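Long-range contacts in 11R-lipoxygenase (Gersemia fruticosa, PDB 3VF1), which probably catalyses, as a calcium-dependent lipoxygenase holding one non-heme iron, the insertion of molecular oxygen into polyunsaturated fatty acids: residues R327-P332 with V449-G454; A382-H387 with P590-L595; K376-C381 with T594-P599. One frame throughout, in Å; residues are numbered along the deposited sequence.

Contact 1: residues R327-P332 with V449-G454; sequences RYITTP and VLSIGG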
loop_
_atom_site.group_PDB
_atom_site.type_symbol
_atom_site.label_atom_id
_atom_site.label_comp_id
_atom_site.label_asym_id
_atom_site.label_seq_id
_atom_site.Cartn_x
_atom_site.Cartn_y
_atom_site.Cartn_z
ATOM N N ARG A 327 27.888 2.683 8.137
ATOM C CA ARG A 327 26.740 3.489 8.525
ATOM C C ARG A 327 26.383 3.225 9.980
ATOM O O ARG A 327 26.738 2.187 10.540
ATOM C CB ARG A 327 25.549 3.184 7.618
ATOM C CG ARG A 327 25.863 3.358 6.143
ATOM C CD ARG A 327 24.752 2.824 5.260
ATOM N NE ARG A 327 25.159 2.781 3.860
ATOM C CZ ARG A 327 24.432 2.249 2.885
ATOM N NH1 ARG A 327 23.252 1.707 3.149
ATOM N NH2 ARG A 327 24.890 2.256 1.642
ATOM N N TYR A 328 25.679 4.171 10.589
ATOM C CA TYR A 328 25.367 4.082 12.007
ATOM C C TYR A 328 23.913 4.425 12.287
ATOM O O TYR A 328 23.258 5.111 11.501
ATOM C CB TYR A 328 26.276 5.024 12.798
ATOM C CG TYR A 328 27.746 4.770 12.576
ATOM C CD1 TYR A 328 28.409 5.329 11.492
ATOM C CD2 TYR A 328 28.472 3.968 13.446
ATOM C CE1 TYR A 328 29.753 5.097 11.281
ATOM C CE2 TYR A 328 29.818 3.733 13.243
ATOM C CZ TYR A 328 30.453 4.299 12.159
ATOM O OH TYR A 328 31.792 4.067 11.950
ATOM N N ILE A 329 23.418 3.931 13.414
ATOM C CA ILE A 329 22.087 4.260 13.891
ATOM C C ILE A 329 22.070 4.046 15.395
ATOM O O ILE A 329 22.873 3.285 15.930
ATOM C CB ILE A 329 21.002 3.378 13.234
ATOM C CG1 ILE A 329 19.639 4.074 13.277
ATOM C CG2 ILE A 329 20.923 2.017 13.920
ATOM C CD1 ILE A 329 19.565 5.349 12.458
ATOM N N THR A 330 21.159 4.726 16.078
ATOM C CA THR A 330 21.020 4.565 17.514
ATOM C C THR A 330 19.653 3.958 17.814
ATOM O O THR A 330 18.990 3.438 16.918
ATOM C CB THR A 330 21.187 5.909 18.250
ATOM O OG1 THR A 330 20.050 6.748 18.005
ATOM C CG2 THR A 330 22.450 6.617 17.782
ATOM N N THR A 331 19.244 4.015 19.075
ATOM C CA THR A 331 17.974 3.448 19.499
ATOM C C THR A 331 17.277 4.474 20.381
ATOM O O THR A 331 17.032 4.229 21.563
ATOM C CB THR A 331 18.197 2.143 20.278
ATOM O OG1 THR A 331 18.955 2.415 21.463
ATOM C CG2 THR A 331 18.950 1.138 19.421
ATOM N N PRO A 332 16.944 5.630 19.794
ATOM C CA PRO A 332 16.618 6.846 20.542
ATOM C C PRO A 332 15.236 6.866 21.180
ATOM O O PRO A 332 14.382 6.034 20.878
ATOM C CB PRO A 332 16.698 7.930 19.471
ATOM C CG PRO A 332 16.284 7.238 18.226
ATOM C CD PRO A 332 16.794 5.824 18.342
ATOM N N VAL A 449 20.502 2.957 0.754
ATOM C CA VAL A 449 20.185 4.255 1.354
ATOM C C VAL A 449 20.004 4.224 2.875
ATOM O O VAL A 449 20.162 5.246 3.538
ATOM C CB VAL A 449 18.911 4.861 0.726
ATOM C CG1 VAL A 449 19.047 4.925 -0.786
ATOM C CG2 VAL A 449 17.679 4.061 1.122
ATOM N N LEU A 450 19.666 3.062 3.423
ATOM C CA LEU A 450 19.434 2.939 4.857
ATOM C C LEU A 450 20.709 2.539 5.589
ATOM O O LEU A 450 21.511 1.764 5.071
ATOM C CB LEU A 450 18.348 1.898 5.132
ATOM C CG LEU A 450 16.950 2.212 4.601
ATOM C CD1 LEU A 450 16.010 1.063 4.920
ATOM C CD2 LEU A 450 16.430 3.516 5.186
ATOM N N SER A 451 20.890 3.063 6.797
ATOM C CA SER A 451 22.059 2.713 7.596
ATOM C C SER A 451 21.947 1.291 8.136
ATOM O O SER A 451 22.958 0.652 8.423
ATOM C CB SER A 451 22.267 3.711 8.738
ATOM O OG SER A 451 21.158 3.739 9.613
ATOM N N ILE A 452 20.719 0.791 8.268
ATOM C CA ILE A 452 20.519 -0.604 8.660
ATOM C C ILE A 452 20.610 -1.519 7.444
ATOM O O ILE A 452 20.353 -2.718 7.541
ATOM C CB ILE A 452 19.168 -0.839 9.376
ATOM C CG1 ILE A 452 17.992 -0.622 8.419
ATOM C CG2 ILE A 452 19.060 0.056 10.605
ATOM C CD1 ILE A 452 16.648 -0.962 9.025
ATOM N N GLY A 453 20.973 -0.947 6.299
ATOM C CA GLY A 453 21.242 -1.736 5.113
ATOM C C GLY A 453 22.401 -2.674 5.381
ATOM O O GLY A 453 23.171 -2.467 6.319
ATOM N N GLY A 454 22.524 -3.709 4.559
ATOM C CA GLY A 454 23.553 -4.712 4.750
ATOM C C GLY A 454 22.989 -5.992 5.336
ATOM O O GLY A 454 23.734 -6.923 5.637
#
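Arg327 and Ser451 form the middle of this contact, their CA atoms 4.8 Å apart where two loops of the lipoxygenase domain run past each other. A hydrogen bond runs from Arg327 NH1 to Leu450 O, short at 2.6 Å. The oxygen lies near the plane of the guanidinium, at its edge, while NH1 stands above the carbonyl plane. Gly453 N, which closes the type I turn from Leu450 to Gly453, reaches the same oxygen from the opposite face, so two N-H groups grip one buried carbonyl. Arginine suits the place because its chain, extended from CG to NE, carries the charge past Ser451 to the turn, where NH1 also meets Asp447 O and NH2 makes a salt bridge with Asp325. An alanine here would probably cost Leu450 O one of its two N-H donors and leave Asp447 O and Asp325 without this partner.

A second, weak hydrogen bond runs from Ser451 OG to Tyr328 O: chi1 of 60° puts OG between its own backbone N and carbonyl carbon, within 3.1 Å of that oxygen. Serine is small enough for its CB to rest 3.5 Å from Arg327 CB, which lets the two backbones come close.

Van der Waals contacts fill in around these bonds. The methyl Ile329 CD1 approaches the hydroxyl oxygen Ser451 OG to 3.6 Å. Ile329 CG2 meets Ile452 CG2 at 4.3 Å, an apolar pair. Gly453 suits its place, since a CB there would strike Leu450 O and crowd Arg327 NH1.

The first loop joins strands 325-326 and 333-338, the second joins helices 445-449 and 456-465. Helix 369-410 flanks both, Ile329 touching its Cys381 and Leu450 its Met389, while Val449 packs on helix 619-632.

Contact 2: residues A382-H387 with P590-L595; sequences ADTQYH and PNSPTL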
loop_
_atom_site.group_PDB
_atom_site.type_symbol
_atom_site.label_atom_id
_atom_site.label_comp_id
_atom_site.label_asym_id
_atom_site.label_seq_id
_atom_site.Cartn_x
_atom_site.Cartn_y
_atom_site.Cartn_z
ATOM N N ALA A 382 16.390 7.427 12.868
ATOM C CA ALA A 382 15.803 6.217 13.423
ATOM C C ALA A 382 14.394 6.021 12.872
ATOM O O ALA A 382 14.005 4.908 12.504
ATOM C CB ALA A 382 15.771 6.292 14.939
ATOM N N ASP A 383 13.633 7.109 12.813
ATOM C CA ASP A 383 12.254 7.055 12.342
ATOM C C ASP A 383 12.193 6.631 10.879
ATOM O O ASP A 383 11.264 5.937 10.467
ATOM C CB ASP A 383 11.575 8.414 12.525
ATOM C CG ASP A 383 10.106 8.388 12.143
ATOM O OD1 ASP A 383 9.280 7.957 12.977
ATOM O OD2 ASP A 383 9.781 8.800 11.009
ATOM N N THR A 384 13.184 7.047 10.100
ATOM C CA THR A 384 13.252 6.680 8.689
ATOM C C THR A 384 13.397 5.172 8.531
ATOM O O THR A 384 12.743 4.565 7.685
ATOM C CB THR A 384 14.431 7.370 7.978
ATOM O OG1 THR A 384 14.237 8.788 7.994
ATOM C CG2 THR A 384 14.541 6.888 6.537
ATOM N N GLN A 385 14.258 4.573 9.349
ATOM C CA GLN A 385 14.452 3.130 9.319
ATOM C C GLN A 385 13.107 2.462 9.556
ATOM O O GLN A 385 12.713 1.544 8.837
ATOM C CB GLN A 385 15.439 2.673 10.402
ATOM C CG GLN A 385 16.704 3.508 10.539
ATOM C CD GLN A 385 17.472 3.636 9.239
ATOM O OE1 GLN A 385 17.961 2.646 8.696
ATOM N NE2 GLN A 385 17.585 4.861 8.735
ATOM N N TYR A 386 12.405 2.945 10.577
ATOM C CA TYR A 386 11.109 2.407 10.959
ATOM C C TYR A 386 10.094 2.574 9.830
ATOM O O TYR A 386 9.377 1.637 9.490
ATOM C CB TYR A 386 10.611 3.117 12.220
ATOM C CG TYR A 386 9.420 2.461 12.880
ATOM C CD1 TYR A 386 8.151 2.549 12.320
ATOM C CD2 TYR A 386 9.560 1.766 14.074
ATOM C CE1 TYR A 386 7.059 1.956 12.926
ATOM C CE2 TYR A 386 8.476 1.169 14.687
ATOM C CZ TYR A 386 7.227 1.268 14.109
ATOM O OH TYR A 386 6.146 0.675 14.716
ATOM N N HIS A 387 10.042 3.767 9.247
ATOM C CA HIS A 387 9.045 4.063 8.224
ATOM C C HIS A 387 9.211 3.201 6.977
ATOM O O HIS A 387 8.245 2.626 6.481
ATOM C CB HIS A 387 9.102 5.534 7.817
ATOM C CG HIS A 387 8.347 5.833 6.560
ATOM N ND1 HIS A 387 8.974 6.109 5.364
ATOM C CD2 HIS A 387 7.019 5.877 6.308
ATOM C CE1 HIS A 387 8.063 6.324 4.432
ATOM N NE2 HIS A 387 6.868 6.188 4.978
ATOM N N PRO A 590 17.818 16.486 4.940
ATOM C CA PRO A 590 17.962 16.790 6.370
ATOM C C PRO A 590 16.661 16.683 7.165
ATOM O O PRO A 590 16.709 16.521 8.383
ATOM C CB PRO A 590 18.463 18.236 6.371
ATOM C CG PRO A 590 19.142 18.399 5.056
ATOM C CD PRO A 590 18.341 17.573 4.094
ATOM N N ASN A 591 15.519 16.777 6.492
ATOM C CA ASN A 591 14.233 16.679 7.175
ATOM C C ASN A 591 13.974 15.266 7.687
ATOM O O ASN A 591 13.202 15.069 8.627
ATOM C CB ASN A 591 13.098 17.120 6.247
ATOM C CG ASN A 591 11.742 17.097 6.931
ATOM O OD1 ASN A 591 11.458 17.930 7.793
ATOM N ND2 ASN A 591 10.896 16.149 6.542
ATOM N N SER A 592 14.626 14.286 7.070
ATOM C CA SER A 592 14.482 12.895 7.478
ATOM C C SER A 592 15.632 12.059 6.919
ATOM O O SER A 592 15.476 11.377 5.906
ATOM C CB SER A 592 13.141 12.340 6.996
ATOM O OG SER A 592 12.750 11.210 7.758
ATOM N N PRO A 593 16.797 12.115 7.584
ATOM C CA PRO A 593 18.005 11.406 7.146
ATOM C C PRO A 593 17.784 9.903 7.012
ATOM O O PRO A 593 17.092 9.310 7.840
ATOM C CB PRO A 593 19.010 11.696 8.266
ATOM C CG PRO A 593 18.508 12.929 8.931
ATOM C CD PRO A 593 17.021 12.877 8.824
ATOM N N THR A 594 18.370 9.299 5.985
ATOM C CA THR A 594 18.226 7.866 5.752
ATOM C C THR A 594 19.379 7.085 6.367
ATOM O O THR A 594 19.221 5.923 6.739
ATOM C CB THR A 594 18.152 7.543 4.247
ATOM O OG1 THR A 594 19.342 8.001 3.592
ATOM C CG2 THR A 594 16.941 8.214 3.618
ATOM N N LEU A 595 20.538 7.724 6.470
ATOM C CA LEU A 595 21.702 7.085 7.072
ATOM C C LEU A 595 22.619 8.105 7.733
ATOM O O LEU A 595 22.501 9.308 7.498
ATOM C CB LEU A 595 22.479 6.291 6.017
ATOM C CG LEU A 595 23.085 7.083 4.852
ATOM C CD1 LEU A 595 24.372 7.790 5.255
ATOM C CD2 LEU A 595 23.342 6.168 3.663
HETATM O O HOH W 1 10.352 9.188 8.209
#
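Thr384, on one turn of helix 369-410, faces Thr594, in the loop that follows a short 3-10 turn at 590-591, and their CA atoms, 5.9 Å apart, mark the closest approach of the two backbones. Thr384 points its CB toward that segment and divides the work between its branches. With chi1 at -64°, OG1 lies anti to the carbonyl carbon and beside its own backbone N, where it is hydrogen-bonded to Ser592 OG at 2.9 Å and to Pro593 O, also 2.9 Å away. Arg380 O, one turn back in the helix, is a further partner of OG1, so the hydroxyl has several polar neighbours in a buried setting. The methyl branch does the apolar part: Thr384 CG2 meets Thr594 CG2 at 4.0 Å. Threonine suits the place: its hydroxyl meets Ser592 and Pro593 O while its methyl meets Thr594.

The helix is the long one that carries the iron ligands His392 and His397 in this lipoxygenase, and the side chain of Thr384 is about 10 Å from that of His392. The other segment belongs to the loop between helices 582-586 and 609-615.

The Gln385 chain, one residue on, is bent at chi2, and its end comes nearer the loop than the direction of its CB suggests. NE2 donates to Thr594 O at 2.8 Å with an N-H...O angle of 154°; the oxygen lies close to the amide plane, whereas the donor is raised 43° above the carbonyl plane. Gln385 NE2 also bonds to Cys381 O, which helps to fix how the amide is turned. Thr594 sends its own hydroxyl to Val449 O instead. On the side of Ser592, a water spans the gap, donating to Asp383 OD2 at 2.9 Å and lying 3.2 Å from Ser592 OG.

Contact 3: residues K376-C381 with T594-P599; sequences KLWLRC and TLMRQP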
loop_
_atom_site.group_PDB
_atom_site.type_symbol
_atom_site.label_atom_id
_atom_site.label_comp_id
_atom_site.label_asym_id
_atom_site.label_seq_id
_atom_site.Cartn_x
_atom_site.Cartn_y
_atom_site.Cartn_z
ATOM N N LYS A 376 18.279 16.027 17.012
ATOM C CA LYS A 376 17.040 15.867 16.261
ATOM C C LYS A 376 17.251 15.045 14.993
ATOM O O LYS A 376 16.408 14.224 14.634
ATOM C CB LYS A 376 16.444 17.233 15.914
ATOM C CG LYS A 376 15.857 17.967 17.113
ATOM C CD LYS A 376 15.103 19.222 16.703
ATOM C CE LYS A 376 16.014 20.250 16.051
ATOM N NZ LYS A 376 15.278 21.496 15.699
ATOM N N LEU A 377 18.373 15.264 14.317
ATOM C CA LEU A 377 18.672 14.544 13.085
ATOM C C LEU A 377 18.766 13.045 13.333
ATOM O O LEU A 377 18.311 12.247 12.517
ATOM C CB LEU A 377 19.971 15.057 12.461
ATOM C CG LEU A 377 19.896 16.466 11.865
ATOM C CD1 LEU A 377 21.287 16.996 11.545
ATOM C CD2 LEU A 377 19.025 16.474 10.620
ATOM N N TRP A 378 19.351 12.665 14.465
ATOM C CA TRP A 378 19.516 11.253 14.803
ATOM C C TRP A 378 18.191 10.598 15.181
ATOM O O TRP A 378 18.009 9.398 14.982
ATOM C CB TRP A 378 20.532 11.087 15.933
ATOM C CG TRP A 378 21.959 11.131 15.461
ATOM C CD1 TRP A 378 22.786 12.217 15.438
ATOM C CD2 TRP A 378 22.721 10.036 14.937
ATOM N NE1 TRP A 378 24.015 11.865 14.936
ATOM C CE2 TRP A 378 24.001 10.533 14.620
ATOM C CE3 TRP A 378 22.445 8.686 14.706
ATOM C CZ2 TRP A 378 25.001 9.726 14.084
ATOM C CZ3 TRP A 378 23.441 7.886 14.174
ATOM C CH2 TRP A 378 24.703 8.408 13.872
ATOM N N LEU A 379 17.267 11.385 15.722
ATOM C CA LEU A 379 15.939 10.879 16.056
ATOM C C LEU A 379 15.147 10.598 14.780
ATOM O O LEU A 379 14.468 9.579 14.672
ATOM C CB LEU A 379 15.187 11.881 16.934
ATOM C CG LEU A 379 13.792 11.457 17.398
ATOM C CD1 LEU A 379 13.860 10.222 18.282
ATOM C CD2 LEU A 379 13.106 12.601 18.131
ATOM N N ARG A 380 15.241 11.507 13.816
ATOM C CA ARG A 380 14.557 11.346 12.538
ATOM C C ARG A 380 15.140 10.187 11.738
ATOM O O ARG A 380 14.415 9.471 11.049
ATOM C CB ARG A 380 14.650 12.635 11.720
ATOM C CG ARG A 380 13.891 13.801 12.322
ATOM C CD ARG A 380 12.392 13.564 12.275
ATOM N NE ARG A 380 11.891 13.484 10.905
ATOM C CZ ARG A 380 10.705 12.987 10.565
ATOM N NH1 ARG A 380 9.883 12.509 11.491
ATOM N NH2 ARG A 380 10.342 12.959 9.291
ATOM N N CYS A 381 16.452 10.005 11.827
ATOM C CA CYS A 381 17.112 8.927 11.107
ATOM C C CYS A 381 16.559 7.581 11.560
ATOM O O CYS A 381 16.287 6.705 10.740
ATOM C CB CYS A 381 18.625 8.977 11.321
ATOM S SG CYS A 381 19.554 7.876 10.218
ATOM N N THR A 594 18.370 9.299 5.985
ATOM C CA THR A 594 18.226 7.866 5.752
ATOM C C THR A 594 19.379 7.085 6.367
ATOM O O THR A 594 19.221 5.923 6.739
ATOM C CB THR A 594 18.152 7.543 4.247
ATOM O OG1 THR A 594 19.342 8.001 3.592
ATOM C CG2 THR A 594 16.941 8.214 3.618
ATOM N N LEU A 595 20.538 7.724 6.470
ATOM C CA LEU A 595 21.702 7.085 7.072
ATOM C C LEU A 595 22.619 8.105 7.733
ATOM O O LEU A 595 22.501 9.308 7.498
ATOM C CB LEU A 595 22.479 6.291 6.017
ATOM C CG LEU A 595 23.085 7.083 4.852
ATOM C CD1 LEU A 595 24.372 7.790 5.255
ATOM C CD2 LEU A 595 23.342 6.168 3.663
ATOM N N MET A 596 23.526 7.611 8.569
ATOM C CA MET A 596 24.579 8.432 9.147
ATOM C C MET A 596 25.919 7.757 8.883
ATOM O O MET A 596 26.054 6.547 9.048
ATOM C CB MET A 596 24.362 8.612 10.650
ATOM C CG MET A 596 23.181 9.503 11.010
ATOM S SD MET A 596 23.395 11.210 10.471
ATOM C CE MET A 596 22.006 12.001 11.275
ATOM N N ARG A 597 26.907 8.543 8.466
ATOM C CA ARG A 597 28.210 8.002 8.097
ATOM C C ARG A 597 29.202 8.064 9.251
ATOM O O ARG A 597 30.309 7.534 9.156
ATOM C CB ARG A 597 28.772 8.761 6.900
ATOM C CG ARG A 597 28.013 8.530 5.611
ATOM C CD ARG A 597 28.650 9.306 4.478
ATOM N NE ARG A 597 28.524 10.745 4.683
ATOM C CZ ARG A 597 29.429 11.647 4.310
ATOM N NH1 ARG A 597 30.549 11.274 3.706
ATOM N NH2 ARG A 597 29.210 12.932 4.545
ATOM N N GLN A 598 28.806 8.720 10.335
ATOM C CA GLN A 598 29.642 8.805 11.523
ATOM C C GLN A 598 28.826 8.411 12.740
ATOM O O GLN A 598 27.609 8.582 12.754
ATOM C CB GLN A 598 30.170 10.225 11.706
ATOM C CG GLN A 598 31.052 10.718 10.574
ATOM C CD GLN A 598 32.394 10.016 10.542
ATOM O OE1 GLN A 598 32.806 9.395 11.522
ATOM N NE2 GLN A 598 33.084 10.109 9.412
ATOM N N PRO A 599 29.490 7.872 13.770
ATOM C CA PRO A 599 28.769 7.561 15.006
ATOM C C PRO A 599 28.259 8.834 15.667
ATOM O O PRO A 599 28.768 9.914 15.374
ATOM C CB PRO A 599 29.832 6.881 15.876
ATOM C CG PRO A 599 31.141 7.343 15.325
ATOM C CD PRO A 599 30.924 7.544 13.858
#
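Met596 packs on Trp378 in a Met-aromatic contact that joins the loop between helices 582-586 and 609-615 to helix 369-410, the long helix of the lipoxygenase domain. Starting at the backbone, Met596 CB lies over the face at the CH2 corner of the indole, 3.2 Å from Trp378 CH2. The next atom, Met596 CG, lies over the same face, 3.4 Å from the centroid of the six-membered ring and only 13° off its normal, which makes a CH-pi contact; it also meets Cys381 SG, at 4.1 Å. The chain then bends (chi2 -65°), leading to SD, which stays over the same face of the six-membered ring, 4.4 Å from its centroid. At the tip, Met596 CE reaches Leu377 CB on the helix at 3.9 Å.

Methionine suits this path: an unbranched, flexible chain with a polarisable sulfur can follow a flat ring and still end between helix side chains, and it buries the most area in the contact. Tryptophan offers a broad face to match, and the small Cys381 lets the loop backbone come close, its SG lying 3.9 Å from Leu595 N. Leu377 in turn touches Ile612 of helix 609-615, and Trp378 touches Leu351. Farther along the loop, the backbone comes round to the ring edge, where Gln598 O lies in the indole plane, 3.1 Å from Trp378 CH2.

In the fold
The three contacts form one cluster inside the lipoxygenase domain. Their centres lie about 9 Å (contacts 1 and 2), 8 Å (1 and 3) and 7 Å (2 and 3) apart. Contacts 2 and 3 place successive turns of helix 369-410 against one loop and share Thr594 and Leu595; Arg380 NE bonds to Asn591 O between them. Contact 1 joins the cluster through a probable backbone bond from Tyr328 N to Met596 O, 2.9 Å, and a weak hydrogen bond from Ile452 N to the side-chain oxygen Gln385 OE1. The iron is not part of the cluster: the side chain of Leu450 is about 13 Å from it and about 9 Å from that of its ligand His392.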